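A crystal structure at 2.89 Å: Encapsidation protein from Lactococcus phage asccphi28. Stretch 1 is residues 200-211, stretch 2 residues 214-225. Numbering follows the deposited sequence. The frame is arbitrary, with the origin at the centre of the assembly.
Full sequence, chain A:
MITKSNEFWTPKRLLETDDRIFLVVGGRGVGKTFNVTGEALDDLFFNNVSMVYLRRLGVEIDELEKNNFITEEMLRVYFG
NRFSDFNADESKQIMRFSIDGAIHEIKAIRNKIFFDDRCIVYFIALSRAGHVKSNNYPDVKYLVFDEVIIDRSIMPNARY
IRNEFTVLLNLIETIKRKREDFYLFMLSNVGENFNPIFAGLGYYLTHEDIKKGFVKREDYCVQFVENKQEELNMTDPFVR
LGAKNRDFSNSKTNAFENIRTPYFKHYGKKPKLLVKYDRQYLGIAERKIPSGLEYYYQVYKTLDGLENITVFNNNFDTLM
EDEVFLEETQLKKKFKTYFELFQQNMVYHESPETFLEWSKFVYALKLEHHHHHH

Stretch 1 200-211: GLGYYLTHEDIK
Stretch 2 214-225: FVKREDYCVQFV

Phe224 anchors the contact. Stretch 2 is a hairpin, strand 214-216 pairing with 221-225 (Val215 N to Val222 O and Val222 N to Val215 O, both 2.8 Å), and from it Val215, Val222 and Phe224 point toward stretch 1. With chi1 m (-58°) and chi2 -81°, the Phe224 ring offers a face to Ile210 CA, 4.0 Å from its centroid, so the helix 207-211 rests its backbone on the aromatic. Leu205 (t, p) brings CD1 to 3.6 Å from Phe224 CE1. In register, Leu201 CA lies 8.1 Å from Tyr220 CA, Tyr203 CA 8.8 Å from Val222 CA, Asp209 CA 6.8 Å from Val215 CA, and Ile210 CA 6.3 Å from Phe224 CA.

Tyr203, extended at -95/129 with chi1 t and chi2 69°, carries the apolar layer outward: Val222 CG2 lies over one ring face, 4.3 Å from CD1, and Val215 CG1 is 4.0 Å from CE1. A tyrosine suits this place because its buried ring ends in a hydroxyl, whose OH donates to Asp209 OD2 at 2.7 Å.

Tyr220 (chi1 p) packs CE2 4.0 Å from Leu201 CB, while its OH gives Leu201 O a weak 3.4 Å hydrogen bond. Gly202, at phi 91°, ends the first helix where a CB would jam against the preceding carbonyl. At the polar edge, the partly exposed Arg217 (m, m, t) lays its guanidinium face on Tyr203, NH2 to CD1 3.5 Å.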

# COMPACT_ATOMS: atom_id res chain seq x y z
N GLY A 200 10.72 22.91 -22.40
CA GLY A 200 10.39 22.23 -23.65
C GLY A 200 9.62 23.11 -24.60
O GLY A 200 9.87 23.12 -25.81
N LEU A 201 8.66 23.88 -24.08
CA LEU A 201 7.91 24.80 -24.92
C LEU A 201 8.82 25.87 -25.50
O LEU A 201 8.59 26.35 -26.62
CB LEU A 201 6.79 25.45 -24.12
CG LEU A 201 5.58 24.57 -23.78
CD1 LEU A 201 4.58 25.36 -22.95
CD2 LEU A 201 4.93 24.02 -25.03
N GLY A 202 9.85 26.26 -24.75
CA GLY A 202 10.69 27.37 -25.13
C GLY A 202 10.25 28.70 -24.57
O GLY A 202 10.72 29.74 -25.04
N TYR A 203 9.35 28.69 -23.59
CA TYR A 203 8.79 29.92 -23.04
C TYR A 203 9.56 30.34 -21.80
O TYR A 203 9.75 29.54 -20.87
CB TYR A 203 7.31 29.75 -22.69
CG TYR A 203 6.72 31.04 -22.20
CD1 TYR A 203 6.55 32.10 -23.07
CD2 TYR A 203 6.36 31.22 -20.87
CE1 TYR A 203 6.03 33.30 -22.65
CE2 TYR A 203 5.83 32.42 -20.43
CZ TYR A 203 5.67 33.46 -21.33
OH TYR A 203 5.14 34.66 -20.92
N TYR A 204 9.99 31.60 -21.78
CA TYR A 204 10.62 32.22 -20.62
C TYR A 204 9.60 33.15 -19.98
O TYR A 204 9.08 34.06 -20.64
CB TYR A 204 11.88 32.98 -21.04
CG TYR A 204 12.52 33.82 -19.96
CD1 TYR A 204 13.32 33.24 -18.99
CD2 TYR A 204 12.33 35.19 -19.92
CE1 TYR A 204 13.92 34.00 -18.01
CE2 TYR A 204 12.91 35.96 -18.94
CZ TYR A 204 13.71 35.37 -17.99
OH TYR A 204 14.29 36.14 -17.02
N LEU A 205 9.30 32.93 -18.70
CA LEU A 205 8.26 33.69 -18.03
C LEU A 205 8.83 35.01 -17.52
O LEU A 205 9.82 35.03 -16.79
CB LEU A 205 7.66 32.88 -16.87
CG LEU A 205 6.61 33.57 -16.00
CD1 LEU A 205 5.39 33.92 -16.83
CD2 LEU A 205 6.21 32.66 -14.84
N THR A 206 8.20 36.11 -17.92
CA THR A 206 8.63 37.45 -17.55
C THR A 206 7.41 38.26 -17.13
O THR A 206 6.30 38.05 -17.62
CB THR A 206 9.37 38.15 -18.70
OG1 THR A 206 9.65 39.51 -18.35
CG2 THR A 206 8.55 38.11 -19.98
N HIS A 207 7.63 39.19 -16.19
CA HIS A 207 6.53 39.99 -15.67
C HIS A 207 5.86 40.82 -16.76
O HIS A 207 4.65 41.08 -16.68
CB HIS A 207 7.03 40.89 -14.54
CG HIS A 207 7.14 40.20 -13.22
ND1 HIS A 207 6.04 39.74 -12.53
CD2 HIS A 207 8.22 39.90 -12.47
CE1 HIS A 207 6.44 39.18 -11.40
NE2 HIS A 207 7.76 39.26 -11.34
N GLU A 208 6.62 41.26 -17.76
CA GLU A 208 6.03 42.07 -18.82
C GLU A 208 4.99 41.26 -19.60
O GLU A 208 3.95 41.79 -20.00
CB GLU A 208 7.12 42.58 -19.77
CG GLU A 208 8.22 43.46 -19.16
CD GLU A 208 9.05 42.74 -18.10
OE1 GLU A 208 8.98 41.50 -18.03
OE2 GLU A 208 9.73 43.43 -17.31
N ASP A 209 5.26 39.97 -19.81
CA ASP A 209 4.31 39.11 -20.50
C ASP A 209 3.02 38.97 -19.69
O ASP A 209 1.92 38.95 -20.26
CB ASP A 209 4.93 37.74 -20.75
CG ASP A 209 5.81 37.72 -21.99
OD1 ASP A 209 5.96 38.77 -22.64
OD2 ASP A 209 6.36 36.64 -22.30
N ILE A 210 3.14 38.85 -18.37
CA ILE A 210 1.95 38.68 -17.54
C ILE A 210 1.04 39.89 -17.65
O ILE A 210 -0.18 39.76 -17.75
CB ILE A 210 2.36 38.40 -16.08
CG1 ILE A 210 3.24 37.16 -16.00
CG2 ILE A 210 1.12 38.25 -15.20
CD1 ILE A 210 3.72 36.82 -14.60
N LYS A 211 1.62 41.09 -17.65
CA LYS A 211 0.81 42.30 -17.77
C LYS A 211 0.04 42.31 -19.09
O LYS A 211 -1.13 42.71 -19.14
CB LYS A 211 1.69 43.54 -17.65
N PHE A 214 -1.60 38.08 -22.84
CA PHE A 214 -1.67 37.24 -24.03
C PHE A 214 -0.30 37.23 -24.68
O PHE A 214 0.34 38.28 -24.81
CB PHE A 214 -2.74 37.77 -25.00
CG PHE A 214 -3.35 36.72 -25.87
CD1 PHE A 214 -4.26 35.81 -25.35
CD2 PHE A 214 -3.04 36.65 -27.22
CE1 PHE A 214 -4.84 34.85 -26.16
CE2 PHE A 214 -3.61 35.68 -28.03
CZ PHE A 214 -4.52 34.79 -27.50
N VAL A 215 0.15 36.05 -25.08
CA VAL A 215 1.45 35.87 -25.73
C VAL A 215 1.27 34.84 -26.83
O VAL A 215 0.73 33.76 -26.60
CB VAL A 215 2.54 35.42 -24.74
CG1 VAL A 215 3.82 35.08 -25.49
CG2 VAL A 215 2.79 36.49 -23.69
N LYS A 216 1.73 35.17 -28.03
CA LYS A 216 1.61 34.30 -29.19
C LYS A 216 2.99 33.84 -29.64
O LYS A 216 3.94 34.63 -29.66
CB LYS A 216 0.90 35.01 -30.34
CG LYS A 216 0.72 34.16 -31.59
N ARG A 217 3.09 32.56 -29.99
CA ARG A 217 4.33 31.97 -30.46
C ARG A 217 4.04 31.15 -31.71
O ARG A 217 2.89 30.95 -32.10
CB ARG A 217 4.99 31.11 -29.38
CG ARG A 217 5.38 31.89 -28.13
CD ARG A 217 6.39 32.98 -28.44
NE ARG A 217 6.81 33.72 -27.25
CZ ARG A 217 7.85 33.39 -26.49
NH1 ARG A 217 8.59 32.32 -26.79
NH2 ARG A 217 8.15 34.12 -25.43
N GLU A 218 5.11 30.66 -32.34
CA GLU A 218 4.95 29.95 -33.60
C GLU A 218 4.07 28.71 -33.44
O GLU A 218 3.18 28.46 -34.26
CB GLU A 218 6.32 29.56 -34.16
CG GLU A 218 6.28 29.04 -35.59
CD GLU A 218 7.56 28.34 -36.00
OE1 GLU A 218 8.59 28.54 -35.32
OE2 GLU A 218 7.54 27.59 -37.00
N ASP A 219 4.30 27.93 -32.38
CA ASP A 219 3.61 26.67 -32.20
C ASP A 219 2.60 26.67 -31.07
O ASP A 219 1.87 25.68 -30.91
CB ASP A 219 4.63 25.54 -31.95
CG ASP A 219 5.84 25.63 -32.85
OD1 ASP A 219 5.66 25.67 -34.09
OD2 ASP A 219 6.97 25.65 -32.33
N TYR A 220 2.52 27.74 -30.27
CA TYR A 220 1.61 27.72 -29.13
C TYR A 220 1.27 29.14 -28.71
O TYR A 220 1.94 30.11 -29.10
CB TYR A 220 2.22 26.95 -27.95
CG TYR A 220 3.48 27.57 -27.38
CD1 TYR A 220 3.42 28.55 -26.40
CD2 TYR A 220 4.73 27.17 -27.82
CE1 TYR A 220 4.56 29.12 -25.89
CE2 TYR A 220 5.88 27.73 -27.31
CZ TYR A 220 5.80 28.71 -26.35
OH TYR A 220 6.95 29.27 -25.84
N CYS A 221 0.23 29.24 -27.89
CA CYS A 221 -0.28 30.50 -27.37
C CYS A 221 -0.33 30.41 -25.85
O CYS A 221 -0.75 29.39 -25.30
CB CYS A 221 -1.67 30.80 -27.93
SG CYS A 221 -2.30 32.44 -27.57
N VAL A 222 0.10 31.47 -25.18
CA VAL A 222 0.13 31.52 -23.73
C VAL A 222 -0.83 32.61 -23.26
O VAL A 222 -0.78 33.74 -23.75
CB VAL A 222 1.55 31.78 -23.19
CG1 VAL A 222 1.54 31.87 -21.67
CG2 VAL A 222 2.51 30.69 -23.66
N GLN A 223 -1.70 32.25 -22.32
CA GLN A 223 -2.63 33.19 -21.71
C GLN A 223 -2.51 33.10 -20.20
O GLN A 223 -2.32 32.02 -19.64
CB GLN A 223 -4.08 32.91 -22.14
CG GLN A 223 -5.02 34.03 -21.70
CD GLN A 223 -6.46 33.58 -21.58
OE1 GLN A 223 -6.73 32.38 -21.48
NE2 GLN A 223 -7.37 34.53 -21.44
N PHE A 224 -2.63 34.25 -19.54
CA PHE A 224 -2.54 34.36 -18.09
C PHE A 224 -3.92 34.72 -17.54
O PHE A 224 -4.55 35.66 -18.03
CB PHE A 224 -1.52 35.41 -17.68
CG PHE A 224 -0.14 35.16 -18.22
CD1 PHE A 224 0.71 34.26 -17.61
CD2 PHE A 224 0.30 35.82 -19.36
CE1 PHE A 224 1.98 34.04 -18.11
CE2 PHE A 224 1.56 35.59 -19.87
CZ PHE A 224 2.41 34.70 -19.24
N VAL A 225 -4.38 33.97 -16.54
CA VAL A 225 -5.71 34.17 -15.97
C VAL A 225 -5.58 34.89 -14.64
O VAL A 225 -4.93 34.40 -13.71
CB VAL A 225 -6.45 32.84 -15.79
CG1 VAL A 225 -7.90 33.09 -15.40
CG2 VAL A 225 -6.37 32.02 -17.06